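Local coordinates for actin binding protein (Saccharomyces cerevisiae, PDB 1JO8) that binds actin filaments and recruits the ARP2/3 complex to their sides, with its SH3 domain, the part described here, engaging partners such as ARK1 and SRV2, at residues W2-Y7 / V20-I25; D34-E39 / G47-N52; N15-V20 / G38-D43. One frame throughout, in Å; residues are numbered along the deposited sequence.

Contact 1: residues W2-Y7 / V20-I25; sequences WATAEY and VENDKI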
ATOM      1  N   TRP A   2       6.497  -6.856  -3.280  1.00  5.45           N
ATOM      2  CA  TRP A   2       6.324  -5.415  -3.177  1.00  5.54           C
ATOM      3  C   TRP A   2       5.598  -4.892  -4.418  1.00  6.09           C
ATOM      4  O   TRP A   2       5.473  -5.572  -5.425  1.00  6.97           O
ATOM      5  CB  TRP A   2       7.664  -4.708  -2.967  1.00  6.37           C
ATOM      6  CG  TRP A   2       8.703  -4.908  -4.050  1.00  6.31           C
ATOM      7  CD1 TRP A   2       9.666  -5.871  -4.087  1.00  6.86           C
ATOM      8  CD2 TRP A   2       8.913  -4.097  -5.202  1.00  6.55           C
ATOM      9  NE1 TRP A   2      10.447  -5.708  -5.197  1.00  7.35           N
ATOM     10  CE2 TRP A   2      10.020  -4.618  -5.893  1.00  6.84           C
ATOM     11  CE3 TRP A   2       8.302  -2.951  -5.703  1.00  8.59           C
ATOM     12  CZ2 TRP A   2      10.493  -4.064  -7.085  1.00  9.24           C
ATOM     13  CZ3 TRP A   2       8.785  -2.404  -6.871  1.00  9.94           C
ATOM     14  CH2 TRP A   2       9.866  -2.965  -7.545  1.00  9.84           C
ATOM     15  N   ALA A   3       5.118  -3.668  -4.315  1.00  5.71           N
ATOM     16  CA  ALA A   3       4.348  -3.044  -5.364  1.00  5.63           C
ATOM     17  C   ALA A   3       4.649  -1.563  -5.468  1.00  5.99           C
ATOM     18  O   ALA A   3       5.206  -0.955  -4.551  1.00  5.88           O
ATOM     19  CB  ALA A   3       2.858  -3.237  -5.071  1.00  6.57           C
ATOM     20  N   THR A   4       4.254  -0.982  -6.588  1.00  6.66           N
ATOM     21  CA  THR A   4       4.396   0.445  -6.848  1.00  7.41           C
ATOM     22  C   THR A   4       3.003   1.060  -6.893  1.00  6.54           C
ATOM     23  O   THR A   4       2.103   0.529  -7.542  1.00  7.81           O
ATOM     24  CB  THR A   4       5.103   0.688  -8.192  1.00  7.96           C
ATOM     25  OG1 THR A   4       6.372   0.023  -8.169  1.00 10.52           O
ATOM     26  CG2 THR A   4       5.380   2.160  -8.398  1.00  9.93           C
ATOM     27  N   ALA A   5       2.809   2.145  -6.160  1.00  6.35           N
ATOM     28  CA  ALA A   5       1.532   2.834  -6.177  1.00  6.50           C
ATOM     29  C   ALA A   5       1.267   3.427  -7.545  1.00  6.95           C
ATOM     30  O   ALA A   5       2.103   4.124  -8.131  1.00  7.64           O
ATOM     31  CB  ALA A   5       1.544   3.946  -5.140  1.00  6.35           C
ATOM     32  N   GLU A   6       0.074   3.155  -8.055  1.00  6.90           N
ATOM     33  CA  GLU A   6      -0.341   3.720  -9.337  1.00  9.36           C
ATOM     34  C   GLU A   6      -1.045   5.057  -9.157  1.00  8.63           C
ATOM     35  O   GLU A   6      -1.056   5.867 -10.088  1.00  8.82           O
ATOM     36  CB  GLU A   6      -1.305   2.762 -10.009  1.00 11.24           C
ATOM     37  CG  GLU A   6      -0.669   1.476 -10.498  0.50 13.59           C
ATOM     38  CD  GLU A   6       0.001   1.643 -11.850  0.60 15.91           C
ATOM     39  OE1 GLU A   6      -0.387   2.571 -12.604  0.50 17.78           O
ATOM     40  OE2 GLU A   6       0.895   0.832 -12.172  0.60 18.77           O
ATOM     41  N   TYR A   7      -1.633   5.284  -7.982  1.00  7.65           N
ATOM     42  CA  TYR A   7      -2.394   6.496  -7.696  1.00  8.15           C
ATOM     43  C   TYR A   7      -2.115   6.855  -6.255  1.00  8.74           C
ATOM     44  O   TYR A   7      -1.824   5.970  -5.450  1.00  8.04           O
ATOM     45  CB  TYR A   7      -3.908   6.268  -7.884  1.00  8.97           C
ATOM     46  CG  TYR A   7      -4.266   5.754  -9.253  1.00  9.43           C
ATOM     47  CD1 TYR A   7      -4.195   6.606 -10.334  1.00  9.87           C
ATOM     48  CD2 TYR A   7      -4.597   4.422  -9.484  1.00 12.42           C
ATOM     49  CE1 TYR A   7      -4.493   6.189 -11.619  1.00 12.42           C
ATOM     50  CE2 TYR A   7      -4.880   3.980 -10.788  1.00 13.14           C
ATOM     51  CZ  TYR A   7      -4.810   4.884 -11.838  1.00 12.64           C
ATOM     52  OH  TYR A   7      -5.106   4.491 -13.137  1.00 17.13           O
ATOM     53  N   VAL A  20       1.729   8.197  -2.130  1.00  7.20           N
ATOM     54  CA  VAL A  20       1.544   8.881  -3.400  1.00  8.72           C
ATOM     55  C   VAL A  20       1.997   7.986  -4.538  1.00  8.63           C
ATOM     56  O   VAL A  20       2.746   7.034  -4.331  1.00  8.07           O
ATOM     57  CB  VAL A  20       2.286  10.239  -3.453  1.00 10.02           C
ATOM     58  CG1 VAL A  20       1.643  11.217  -2.479  1.00 11.51           C
ATOM     59  CG2 VAL A  20       3.760  10.068  -3.167  1.00 11.83           C
ATOM     60  N   GLU A  21       1.536   8.298  -5.740  1.00  8.47           N
ATOM     61  CA  GLU A  21       1.913   7.601  -6.944  1.00  9.78           C
ATOM     62  C   GLU A  21       3.429   7.426  -6.950  1.00  9.17           C
ATOM     63  O   GLU A  21       4.186   8.354  -6.646  1.00  9.31           O
ATOM     64  CB  GLU A  21       1.485   8.426  -8.172  1.00 11.37           C
ATOM     65  CG  GLU A  21       1.607   7.635  -9.483  0.60 12.38           C
ATOM     66  CD  GLU A  21       1.330   8.439 -10.742  0.60 17.13           C
ATOM     67  OE1 GLU A  21       0.900   9.595 -10.611  0.50 20.63           O
ATOM     68  OE2 GLU A  21       1.539   7.910 -11.859  0.65 19.20           O
ATOM     69  N   ASN A  22       3.862   6.235  -7.329  1.00  7.82           N
ATOM     70  CA  ASN A  22       5.259   5.844  -7.411  1.00  8.86           C
ATOM     71  C   ASN A  22       5.931   5.452  -6.123  1.00  8.53           C
ATOM     72  O   ASN A  22       7.009   4.891  -6.166  1.00  9.40           O
ATOM     73  CB  ASN A  22       6.092   6.817  -8.207  1.00 10.20           C
ATOM     74  CG  ASN A  22       5.684   6.834  -9.648  0.50 13.00           C
ATOM     75  OD1 ASN A  22       5.337   5.788 -10.224  0.60 14.46           O
ATOM     76  ND2 ASN A  22       5.657   8.023 -10.234  0.55 15.52           N
ATOM     77  N   ASP A  23       5.282   5.648  -4.990  1.00  7.40           N
ATOM     78  CA  ASP A  23       5.821   5.097  -3.753  1.00  6.99           C
ATOM     79  C   ASP A  23       5.748   3.579  -3.815  1.00  6.66           C
ATOM     80  O   ASP A  23       4.832   3.019  -4.401  1.00  7.11           O
ATOM     81  CB  ASP A  23       5.005   5.548  -2.541  1.00  7.04           C
ATOM     82  CG  ASP A  23       5.229   6.963  -2.142  1.00  8.87           C
ATOM     83  OD1 ASP A  23       6.196   7.607  -2.624  1.00  9.66           O
ATOM     84  OD2 ASP A  23       4.435   7.464  -1.293  1.00  8.52           O
ATOM     85  N   LYS A  24       6.701   2.911  -3.193  1.00  5.82           N
ATOM     86  CA  LYS A  24       6.708   1.466  -3.094  1.00  5.68           C
ATOM     87  C   LYS A  24       6.118   0.987  -1.768  1.00  5.45           C
ATOM     88  O   LYS A  24       6.313   1.612  -0.726  1.00  5.89           O
ATOM     89  CB  LYS A  24       8.124   0.935  -3.251  1.00  5.88           C
ATOM     90  CG  LYS A  24       8.663   1.115  -4.653  1.00  7.46           C
ATOM     91  CD  LYS A  24      10.084   0.539  -4.730  1.00  9.20           C
ATOM     92  CE  LYS A  24      10.667   0.627  -6.138  1.00 11.11           C
ATOM     93  NZ  LYS A  24      12.079   0.092  -6.181  1.00 14.07           N
ATOM     94  N   ILE A  25       5.338  -0.078  -1.840  1.00  5.29           N
ATOM     95  CA  ILE A  25       4.721  -0.701  -0.676  1.00  6.23           C
ATOM     96  C   ILE A  25       5.322  -2.101  -0.652  1.00  6.21           C
ATOM     97  O   ILE A  25       5.241  -2.834  -1.637  1.00  7.02           O
ATOM     98  CB  ILE A  25       3.199  -0.775  -0.816  1.00  6.59           C
ATOM     99  CG1 ILE A  25       2.578   0.604  -0.827  1.00  8.31           C
ATOM    100  CG2 ILE A  25       2.644  -1.549   0.380  1.00  7.77           C
ATOM    101  CD1 ILE A  25       2.503   1.342  -2.163  0.65  8.46           C
TER
HETATM  102  O   HOH W   1       3.265   4.328 -10.774  1.00 27.86           O
HETATM  103  O   HOH W   2      -0.539   5.759 -12.598  1.00 33.37           O

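Contact 2: residues D34-E39 / G47-N52; sequences DWWLGE and GLFPSN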
ATOM      1  N   ASP A  34      -9.846  -7.181  -1.415  1.00 10.91           N
ATOM      2  CA  ASP A  34      -9.872  -5.769  -1.798  1.00 11.19           C
ATOM      3  C   ASP A  34      -8.948  -4.869  -0.994  1.00  9.76           C
ATOM      4  O   ASP A  34      -8.691  -3.723  -1.382  1.00 10.12           O
ATOM      5  CB  ASP A  34     -11.314  -5.249  -1.685  1.00 12.76           C
ATOM      6  CG  ASP A  34     -12.254  -6.034  -2.551  1.00 15.87           C
ATOM      7  OD1 ASP A  34     -11.932  -6.161  -3.748  1.00 15.30           O
ATOM      8  OD2 ASP A  34     -13.289  -6.604  -2.129  1.00 20.03           O
ATOM      9  N   TRP A  35      -8.497  -5.370   0.142  1.00  8.22           N
ATOM     10  CA  TRP A  35      -7.645  -4.615   1.032  1.00  7.23           C
ATOM     11  C   TRP A  35      -6.454  -5.485   1.376  1.00  6.08           C
ATOM     12  O   TRP A  35      -6.633  -6.639   1.777  1.00  6.76           O
ATOM     13  CB  TRP A  35      -8.400  -4.263   2.306  1.00  8.14           C
ATOM     14  CG  TRP A  35      -9.461  -3.241   2.093  1.00  9.57           C
ATOM     15  CD1 TRP A  35     -10.749  -3.456   1.713  1.00 11.05           C
ATOM     16  CD2 TRP A  35      -9.296  -1.830   2.192  1.00 10.08           C
ATOM     17  NE1 TRP A  35     -11.406  -2.254   1.593  1.00 11.63           N
ATOM     18  CE2 TRP A  35     -10.540  -1.235   1.895  1.00 10.12           C
ATOM     19  CE3 TRP A  35      -8.242  -1.006   2.563  1.00  9.40           C
ATOM     20  CZ2 TRP A  35     -10.732   0.154   1.925  1.00 11.25           C
ATOM     21  CZ3 TRP A  35      -8.449   0.358   2.609  1.00 10.40           C
ATOM     22  CH2 TRP A  35      -9.676   0.921   2.297  1.00 10.87           C
ATOM     23  N   TRP A  36      -5.254  -4.929   1.224  1.00  5.77           N
ATOM     24  CA  TRP A  36      -4.030  -5.614   1.537  1.00  5.47           C
ATOM     25  C   TRP A  36      -3.334  -4.856   2.646  1.00  5.53           C
ATOM     26  O   TRP A  36      -3.610  -3.690   2.890  1.00  5.80           O
ATOM     27  CB  TRP A  36      -3.107  -5.731   0.335  1.00  6.34           C
ATOM     28  CG  TRP A  36      -3.683  -6.536  -0.803  1.00  6.33           C
ATOM     29  CD1 TRP A  36      -4.709  -7.427  -0.730  1.00  7.25           C
ATOM     30  CD2 TRP A  36      -3.255  -6.534  -2.172  1.00  7.27           C
ATOM     31  NE1 TRP A  36      -4.943  -7.988  -1.965  1.00  7.40           N
ATOM     32  CE2 TRP A  36      -4.071  -7.454  -2.869  1.00  8.12           C
ATOM     33  CE3 TRP A  36      -2.282  -5.847  -2.880  1.00  8.93           C
ATOM     34  CZ2 TRP A  36      -3.926  -7.706  -4.220  1.00  9.92           C
ATOM     35  CZ3 TRP A  36      -2.136  -6.122  -4.238  1.00  9.93           C
ATOM     36  CH2 TRP A  36      -2.960  -7.029  -4.883  1.00 10.03           C
ATOM     37  N   LEU A  37      -2.437  -5.545   3.324  1.00  5.02           N
ATOM     38  CA  LEU A  37      -1.599  -4.953   4.335  1.00  5.22           C
ATOM     39  C   LEU A  37      -0.183  -4.800   3.760  1.00  5.56           C
ATOM     40  O   LEU A  37       0.305  -5.717   3.098  1.00  6.54           O
ATOM     41  CB  LEU A  37      -1.535  -5.872   5.522  1.00  6.36           C
ATOM     42  CG  LEU A  37      -0.766  -5.547   6.779  0.55  6.26           C
ATOM     43  CD1 LEU A  37      -1.046  -4.217   7.396  0.55  6.65           C
ATOM     44  CD2 LEU A  37      -0.832  -6.695   7.771  0.55  6.98           C
ATOM     45  N   GLY A  38       0.473  -3.688   4.032  1.00  5.03           N
ATOM     46  CA  GLY A  38       1.837  -3.536   3.590  1.00  5.89           C
ATOM     47  C   GLY A  38       2.572  -2.484   4.387  1.00  5.33           C
ATOM     48  O   GLY A  38       2.010  -1.873   5.300  1.00  5.70           O
ATOM     49  N   GLU A  39       3.818  -2.277   4.007  1.00  5.92           N
ATOM     50  CA  GLU A  39       4.720  -1.358   4.668  1.00  5.49           C
ATOM     51  C   GLU A  39       5.276  -0.379   3.647  1.00  4.99           C
ATOM     52  O   GLU A  39       5.713  -0.774   2.572  1.00  6.30           O
ATOM     53  CB  GLU A  39       5.855  -2.148   5.297  1.00  6.07           C
ATOM     54  CG  GLU A  39       6.975  -1.295   5.860  1.00  7.22           C
ATOM     55  CD  GLU A  39       8.170  -2.089   6.368  1.00  9.03           C
ATOM     56  OE1 GLU A  39       8.012  -3.316   6.566  1.00 11.05           O
ATOM     57  OE2 GLU A  39       9.236  -1.464   6.621  1.00 10.03           O
ATOM     58  N   GLY A  47       0.104  -0.590   7.265  1.00  5.80           N
ATOM     59  CA  GLY A  47      -1.334  -0.449   7.318  1.00  6.52           C
ATOM     60  C   GLY A  47      -2.023  -1.037   6.115  1.00  6.03           C
ATOM     61  O   GLY A  47      -1.387  -1.589   5.209  1.00  6.30           O
ATOM     62  N   LEU A  48      -3.335  -0.887   6.106  1.00  5.80           N
ATOM     63  CA  LEU A  48      -4.178  -1.382   5.050  1.00  6.55           C
ATOM     64  C   LEU A  48      -4.289  -0.388   3.911  1.00  6.66           C
ATOM     65  O   LEU A  48      -4.206   0.836   4.110  1.00  7.31           O
ATOM     66  CB  LEU A  48      -5.579  -1.633   5.600  1.00  7.28           C
ATOM     67  CG  LEU A  48      -5.733  -2.789   6.570  1.00  8.48           C
ATOM     68  CD1 LEU A  48      -7.081  -2.706   7.229  1.00 12.44           C
ATOM     69  CD2 LEU A  48      -5.574  -4.116   5.835  1.00 11.12           C
ATOM     70  N   PHE A  49      -4.532  -0.907   2.715  1.00  6.38           N
ATOM     71  CA  PHE A  49      -4.721  -0.055   1.564  1.00  6.72           C
ATOM     72  C   PHE A  49      -5.530  -0.824   0.542  1.00  7.43           C
ATOM     73  O   PHE A  49      -5.498  -2.068   0.543  1.00  6.71           O
ATOM     74  CB  PHE A  49      -3.385   0.403   0.975  1.00  7.78           C
ATOM     75  CG  PHE A  49      -2.526  -0.712   0.463  1.00  7.66           C
ATOM     76  CD1 PHE A  49      -1.720  -1.461   1.303  1.00  7.79           C
ATOM     77  CD2 PHE A  49      -2.571  -1.068  -0.865  1.00  7.61           C
ATOM     78  CE1 PHE A  49      -0.965  -2.508   0.806  1.00  7.15           C
ATOM     79  CE2 PHE A  49      -1.821  -2.108  -1.347  1.00  8.02           C
ATOM     80  CZ  PHE A  49      -1.019  -2.833  -0.521  1.00  8.19           C
ATOM     81  N   PRO A  50      -6.270  -0.123  -0.318  1.00  7.71           N
ATOM     82  CA  PRO A  50      -7.081  -0.817  -1.319  1.00  8.12           C
ATOM     83  C   PRO A  50      -6.171  -1.344  -2.404  1.00  8.70           C
ATOM     84  O   PRO A  50      -5.313  -0.656  -2.941  1.00  8.35           O
ATOM     85  CB  PRO A  50      -8.028   0.284  -1.834  1.00  9.53           C
ATOM     86  CG  PRO A  50      -7.868   1.428  -0.908  1.00 10.13           C
ATOM     87  CD  PRO A  50      -6.461   1.338  -0.389  1.00  8.96           C
ATOM     88  N   SER A  51      -6.336  -2.623  -2.725  1.00  8.66           N
ATOM     89  CA  SER A  51      -5.409  -3.293  -3.625  1.00  8.95           C
ATOM     90  C   SER A  51      -5.326  -2.674  -5.015  1.00  8.50           C
ATOM     91  O   SER A  51      -4.271  -2.719  -5.656  1.00  8.47           O
ATOM     92  CB  SER A  51      -5.792  -4.759  -3.729  1.00  9.51           C
ATOM     93  OG  SER A  51      -7.024  -4.878  -4.388  1.00 12.44           O
ATOM     94  N   ASN A  52      -6.408  -2.073  -5.501  1.00  8.47           N
ATOM     95  CA  ASN A  52      -6.384  -1.517  -6.840  1.00  9.25           C
ATOM     96  C   ASN A  52      -5.526  -0.242  -6.961  1.00  9.34           C
ATOM     97  O   ASN A  52      -5.320   0.274  -8.049  1.00 10.23           O
ATOM     98  CB  ASN A  52      -7.833  -1.288  -7.371  1.00  9.63           C
ATOM     99  CG  ASN A  52      -8.705  -2.614  -7.388  0.60 10.51           C
ATOM    100  OD1 ASN A  52      -8.897  -3.202  -8.430  0.60 12.92           O
ATOM    101  ND2 ASN A  52      -9.203  -3.056  -6.224  0.75 10.04           N
TER
HETATM  102  O   HOH W   3      -9.925  -5.882  -5.509  1.00 25.85           O

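Contact 3: residues N15-V20 / G38-D43; sequences NELTFV and GELEKD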
ATOM      1  N   ASN A  15      -5.907   2.767  10.732  1.00  8.79           N
ATOM      2  CA  ASN A  15      -5.237   1.524  10.334  1.00  8.82           C
ATOM      3  C   ASN A  15      -4.802   1.483   8.867  1.00  8.51           C
ATOM      4  O   ASN A  15      -4.331   0.446   8.407  1.00  8.46           O
ATOM      5  CB  ASN A  15      -6.109   0.298  10.679  1.00 10.19           C
ATOM      6  CG  ASN A  15      -7.389   0.246   9.892  1.00 11.89           C
ATOM      7  OD1 ASN A  15      -7.637   1.038   9.023  1.00 12.59           O
ATOM      8  ND2 ASN A  15      -8.235  -0.743  10.207  1.00 17.29           N
ATOM      9  N   GLU A  16      -4.904   2.608   8.157  1.00  7.57           N
ATOM     10  CA  GLU A  16      -4.594   2.662   6.732  1.00  7.24           C
ATOM     11  C   GLU A  16      -3.285   3.366   6.450  1.00  6.99           C
ATOM     12  O   GLU A  16      -2.822   4.201   7.232  1.00  8.38           O
ATOM     13  CB  GLU A  16      -5.707   3.406   5.993  1.00  7.24           C
ATOM     14  CG  GLU A  16      -7.003   2.626   6.005  1.00  7.98           C
ATOM     15  CD  GLU A  16      -8.172   3.359   5.410  1.00  8.64           C
ATOM     16  OE1 GLU A  16      -7.953   4.404   4.769  1.00  8.85           O
ATOM     17  OE2 GLU A  16      -9.314   2.878   5.576  1.00  9.78           O
ATOM     18  N   LEU A  17      -2.665   3.010   5.320  1.00  6.57           N
ATOM     19  CA  LEU A  17      -1.516   3.748   4.797  1.00  6.27           C
ATOM     20  C   LEU A  17      -1.980   4.991   4.058  1.00  6.08           C
ATOM     21  O   LEU A  17      -3.127   5.095   3.617  1.00  6.93           O
ATOM     22  CB  LEU A  17      -0.759   2.898   3.783  1.00  7.48           C
ATOM     23  CG  LEU A  17      -0.061   1.641   4.280  1.00  8.46           C
ATOM     24  CD1 LEU A  17       0.559   0.847   3.139  1.00  9.37           C
ATOM     25  CD2 LEU A  17       1.001   2.044   5.246  1.00  8.23           C
ATOM     26  N   THR A  18      -1.057   5.916   3.909  1.00  6.28           N
ATOM     27  CA  THR A  18      -1.173   7.081   3.048  1.00  6.87           C
ATOM     28  C   THR A  18       0.059   7.061   2.151  1.00  6.91           C
ATOM     29  O   THR A  18       1.160   6.892   2.646  1.00  8.01           O
ATOM     30  CB  THR A  18      -1.190   8.376   3.876  1.00  7.69           C
ATOM     31  OG1 THR A  18      -2.400   8.426   4.624  1.00  7.97           O
ATOM     32  CG2 THR A  18      -1.154   9.633   2.999  1.00  8.13           C
ATOM     33  N   PHE A  19      -0.101   7.220   0.848  1.00  6.26           N
ATOM     34  CA  PHE A  19       1.031   7.190  -0.052  1.00  6.35           C
ATOM     35  C   PHE A  19       0.711   7.953  -1.307  1.00  7.12           C
ATOM     36  O   PHE A  19      -0.439   8.300  -1.528  1.00  7.24           O
ATOM     37  CB  PHE A  19       1.480   5.757  -0.344  1.00  6.41           C
ATOM     38  CG  PHE A  19       0.400   4.840  -0.862  1.00  6.15           C
ATOM     39  CD1 PHE A  19      -0.040   4.891  -2.178  1.00  6.72           C
ATOM     40  CD2 PHE A  19      -0.125   3.864  -0.037  1.00  7.45           C
ATOM     41  CE1 PHE A  19      -0.988   4.002  -2.642  1.00  6.74           C
ATOM     42  CE2 PHE A  19      -1.071   2.972  -0.502  1.00  8.93           C
ATOM     43  CZ  PHE A  19      -1.507   3.051  -1.798  1.00  7.66           C
ATOM     44  N   VAL A  20       1.729   8.197  -2.130  1.00  7.20           N
ATOM     45  CA  VAL A  20       1.544   8.881  -3.400  1.00  8.72           C
ATOM     46  C   VAL A  20       1.997   7.986  -4.538  1.00  8.63           C
ATOM     47  O   VAL A  20       2.746   7.034  -4.331  1.00  8.07           O
ATOM     48  CB  VAL A  20       2.286  10.239  -3.453  1.00 10.02           C
ATOM     49  CG1 VAL A  20       1.643  11.217  -2.479  1.00 11.51           C
ATOM     50  CG2 VAL A  20       3.760  10.068  -3.167  1.00 11.83           C
ATOM     51  N   GLY A  38       0.473  -3.688   4.032  1.00  5.03           N
ATOM     52  CA  GLY A  38       1.837  -3.536   3.590  1.00  5.89           C
ATOM     53  C   GLY A  38       2.572  -2.484   4.387  1.00  5.33           C
ATOM     54  O   GLY A  38       2.010  -1.873   5.300  1.00  5.70           O
ATOM     55  N   GLU A  39       3.818  -2.277   4.007  1.00  5.92           N
ATOM     56  CA  GLU A  39       4.720  -1.358   4.668  1.00  5.49           C
ATOM     57  C   GLU A  39       5.276  -0.379   3.647  1.00  4.99           C
ATOM     58  O   GLU A  39       5.713  -0.774   2.572  1.00  6.30           O
ATOM     59  CB  GLU A  39       5.855  -2.148   5.297  1.00  6.07           C
ATOM     60  CG  GLU A  39       6.975  -1.295   5.860  1.00  7.22           C
ATOM     61  CD  GLU A  39       8.170  -2.089   6.368  1.00  9.03           C
ATOM     62  OE1 GLU A  39       8.012  -3.316   6.566  1.00 11.05           O
ATOM     63  OE2 GLU A  39       9.236  -1.464   6.621  1.00 10.03           O
ATOM     64  N   LEU A  40       5.287   0.906   3.943  1.00  5.51           N
ATOM     65  CA  LEU A  40       5.905   1.817   2.992  1.00  5.91           C
ATOM     66  C   LEU A  40       7.412   1.686   2.969  1.00  6.06           C
ATOM     67  O   LEU A  40       8.067   1.752   4.013  1.00  5.70           O
ATOM     68  CB  LEU A  40       5.563   3.263   3.280  1.00  7.52           C
ATOM     69  CG  LEU A  40       4.095   3.648   3.188  1.00  9.49           C
ATOM     70  CD1 LEU A  40       3.926   5.162   3.336  1.00 11.52           C
ATOM     71  CD2 LEU A  40       3.447   3.159   1.939  1.00 12.86           C
ATOM     72  N   GLU A  41       7.979   1.589   1.775  1.00  5.61           N
ATOM     73  CA  GLU A  41       9.419   1.625   1.653  1.00  6.22           C
ATOM     74  C   GLU A  41       9.977   2.920   2.251  1.00  5.62           C
ATOM     75  O   GLU A  41      11.057   2.934   2.861  1.00  6.64           O
ATOM     76  CB  GLU A  41       9.799   1.565   0.162  1.00  6.53           C
ATOM     77  CG  GLU A  41      11.290   1.686  -0.080  1.00  7.80           C
ATOM     78  CD  GLU A  41      11.705   2.131  -1.493  0.50  9.36           C
ATOM     79  OE1 GLU A  41      10.894   2.714  -2.242  0.55  9.57           O
ATOM     80  OE2 GLU A  41      12.865   1.844  -1.873  0.50 11.77           O
ATOM     81  N   LYS A  42       9.284   4.030   2.054  1.00  5.59           N
ATOM     82  CA  LYS A  42       9.922   5.303   2.391  1.00  5.98           C
ATOM     83  C   LYS A  42      10.023   5.616   3.861  1.00  5.56           C
ATOM     84  O   LYS A  42      10.861   6.433   4.258  1.00  5.73           O
ATOM     85  CB  LYS A  42       9.261   6.457   1.640  1.00  7.35           C
ATOM     86  CG  LYS A  42       7.890   6.806   2.135  1.00  9.03           C
ATOM     87  CD  LYS A  42       7.197   7.777   1.160  1.00 10.20           C
ATOM     88  CE  LYS A  42       5.863   8.242   1.656  1.00 12.04           C
ATOM     89  NZ  LYS A  42       5.275   9.188   0.678  1.00 11.51           N
ATOM     90  N   ASP A  43       9.192   5.006   4.706  1.00  6.04           N
ATOM     91  CA  ASP A  43       9.178   5.371   6.116  1.00  7.14           C
ATOM     92  C   ASP A  43       8.899   4.249   7.094  1.00  7.35           C
ATOM     93  O   ASP A  43       8.850   4.508   8.283  1.00  7.90           O
ATOM     94  CB  ASP A  43       8.222   6.551   6.367  1.00  8.31           C
ATOM     95  CG  ASP A  43       6.767   6.247   6.122  1.00  9.40           C
ATOM     96  OD1 ASP A  43       6.370   5.059   5.977  1.00  8.28           O
ATOM     97  OD2 ASP A  43       5.935   7.188   6.063  1.00 12.14           O
TER

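Contact 1: residues W2-Y7 / V20-I25
Strand 3-5 pairs antiparallel with the start of strand 24-29 in the SH3 beta-barrel, and the type II turn Val20 to Asp23, the diverging turn of this fold, leads into that pairing. Backbone hydrogen bonds set the register. Ala3 and Ile25 form a hydrogen-bonded pair, Ala3 N to Ile25 O at 2.8 Å with its returning bond from Ile25 N to Ala3 O, whereas Thr4 and Lys24 form a non-hydrogen-bonded pair. Two nearly straight bonds then tie Ala5 to the turn: its N donates to Asp23 O at 174°, almost along the C=O axis, and its O accepts from Asn22 N, which sits above the carbonyl plane. Water 1 also donates to Ala5 O and, at 2.6 Å, to Asn22 OD1; Ala5 O thus takes two donors, Asn22 N and the water.

The cation-pi contact lies at the Trp2 end of the pairing. Trp2 holds its ring with CG between the backbone N and the carbonyl carbon (chi1 60°), and the extended Lys24 chain runs alongside, pointing the same way. Lys24 CE approaches Trp2 CZ3 to 3.6 Å, and NZ lies 4.5 Å from the centroid of the Trp2 six-membered ring, off-centre. Replacing Lys24 by an alanine would probably strip the Trp2 ring of the methylenes alongside it and of the nearby ammonium charge.

On the face that carries Ala3 and Ile25, Ala5 CB meets Ile25 CD1 at 4.1 Å while Ala3 touches Val54 and Leu56 of strand 54-56. The turn is braced by the Asp23 carboxylate, whose OD2 has a salt bridge to Lys42 and also accepts from Val20 N at 2.9 Å, met from above the carboxylate plane.

Contact 2: residues D34-E39 / G47-N52
The Trp36 six-membered ring has Ser51 CB over one face, 3.4 Å from its centroid and 14° off the normal, a close CH-pi contact; at its edge, near the ring plane, lies Phe49 CZ. Trp35 presents a face to Pro50, whose CG stands 4.0 Å from the centroid of the six-membered ring of Trp35, the two side chains running side by side. The Phe49 ring is met at its edge by Gly38 N, and its CD1 comes 3.3 Å from Trp36 O. Phe49 takes the crowded first torsion (chi1 62°), which brings the ring across toward strand 35-39. A CB on Gly38 would come very close to Phe49 CE1.

These strands form the distal hairpin of the SH3 fold, antiparallel, with 138° between the directions of the short segments. Its Trp35 and Pro50, both touching Tyr9, correspond to the aromatic-proline surface that in other SH3 domains receives proline-rich peptides, and probably does so here. Trp36 and Phe49 lie on the other face of the sheet, each against Val54, Phe49 buried and Trp36 partly exposed.

Trp36 with Phe49 and Gly38 with Gly47 are hydrogen-bonded pairs, each with two backbone bonds; Phe49 N reaches Trp36 O at 2.9 Å. Beyond them Ser51 N donates to Asp34 O from above the carbonyl plane. Water 3 donates to Asp34 OD1 at 2.7 Å and accepts from Asn52 ND2 at 3.0 Å.

Contact 3: residues N15-V20 / G38-D43
Leu40 and Leu17 bury most of the surface here, reaching toward each other tip to tip. Both have CG anti to the carbonyl carbon: Leu40 CD2 lies 3.9 Å from Leu17 CD1, and Leu40 CG is 4.0 Å from Leu17 CD2. Leu40 and Phe19 cross at about a right angle, Leu40 CD2 lying 4.0 Å from Phe19 CB. The other branch of Leu40, CD1, approaches Thr18 O to 3.3 Å. Leu17 in turn straddles a carbonyl, both of its methyls lying near Gly38 O, CD1 at 3.8 Å.

Lys42, third in buried area, adds an exposed contact. Its extended chain brings NZ to 4.2 Å from Val20 CG2, while the charge is paired with Asp23 in a salt bridge.

Side-chain methyls carry the contact, meeting each other and two backbone carbonyls; the two runs of chain diverge by 49° rather than keeping a strand register. Residues 15-20 are the returning arm of the RT loop, which lays Leu17 and Phe19 against the end of strand 35-40; Leu17 also touches Phe49 of strand 46-50, and Leu40 packs on Ile25 of strand 24-29.

In the fold
Along the chain both segments of contact 1 precede those of contact 2, whereas contact 3 alternates with contact 1 and begins its second segment on the strand where contact 2 lies. Centres of contacts 1 and 2 are about 11 Å apart, flanking the middle of the domain from opposite sides; contact 3 lies about 9 Å from each. All three meet the one five-stranded sheet, through neighbouring strands 24-29 and 35-40. Ile25 CG2 packs on Phe49 CE1 at 3.8 Å, linking contacts 1 and 2, while Leu48 probably hydrogen-bonds to Asn15 and Leu17, tying contact 3 to contact 2. The three thus lie within one small SH3 domain, where buried Ile25, Phe49 and Leu40 meet in the interior.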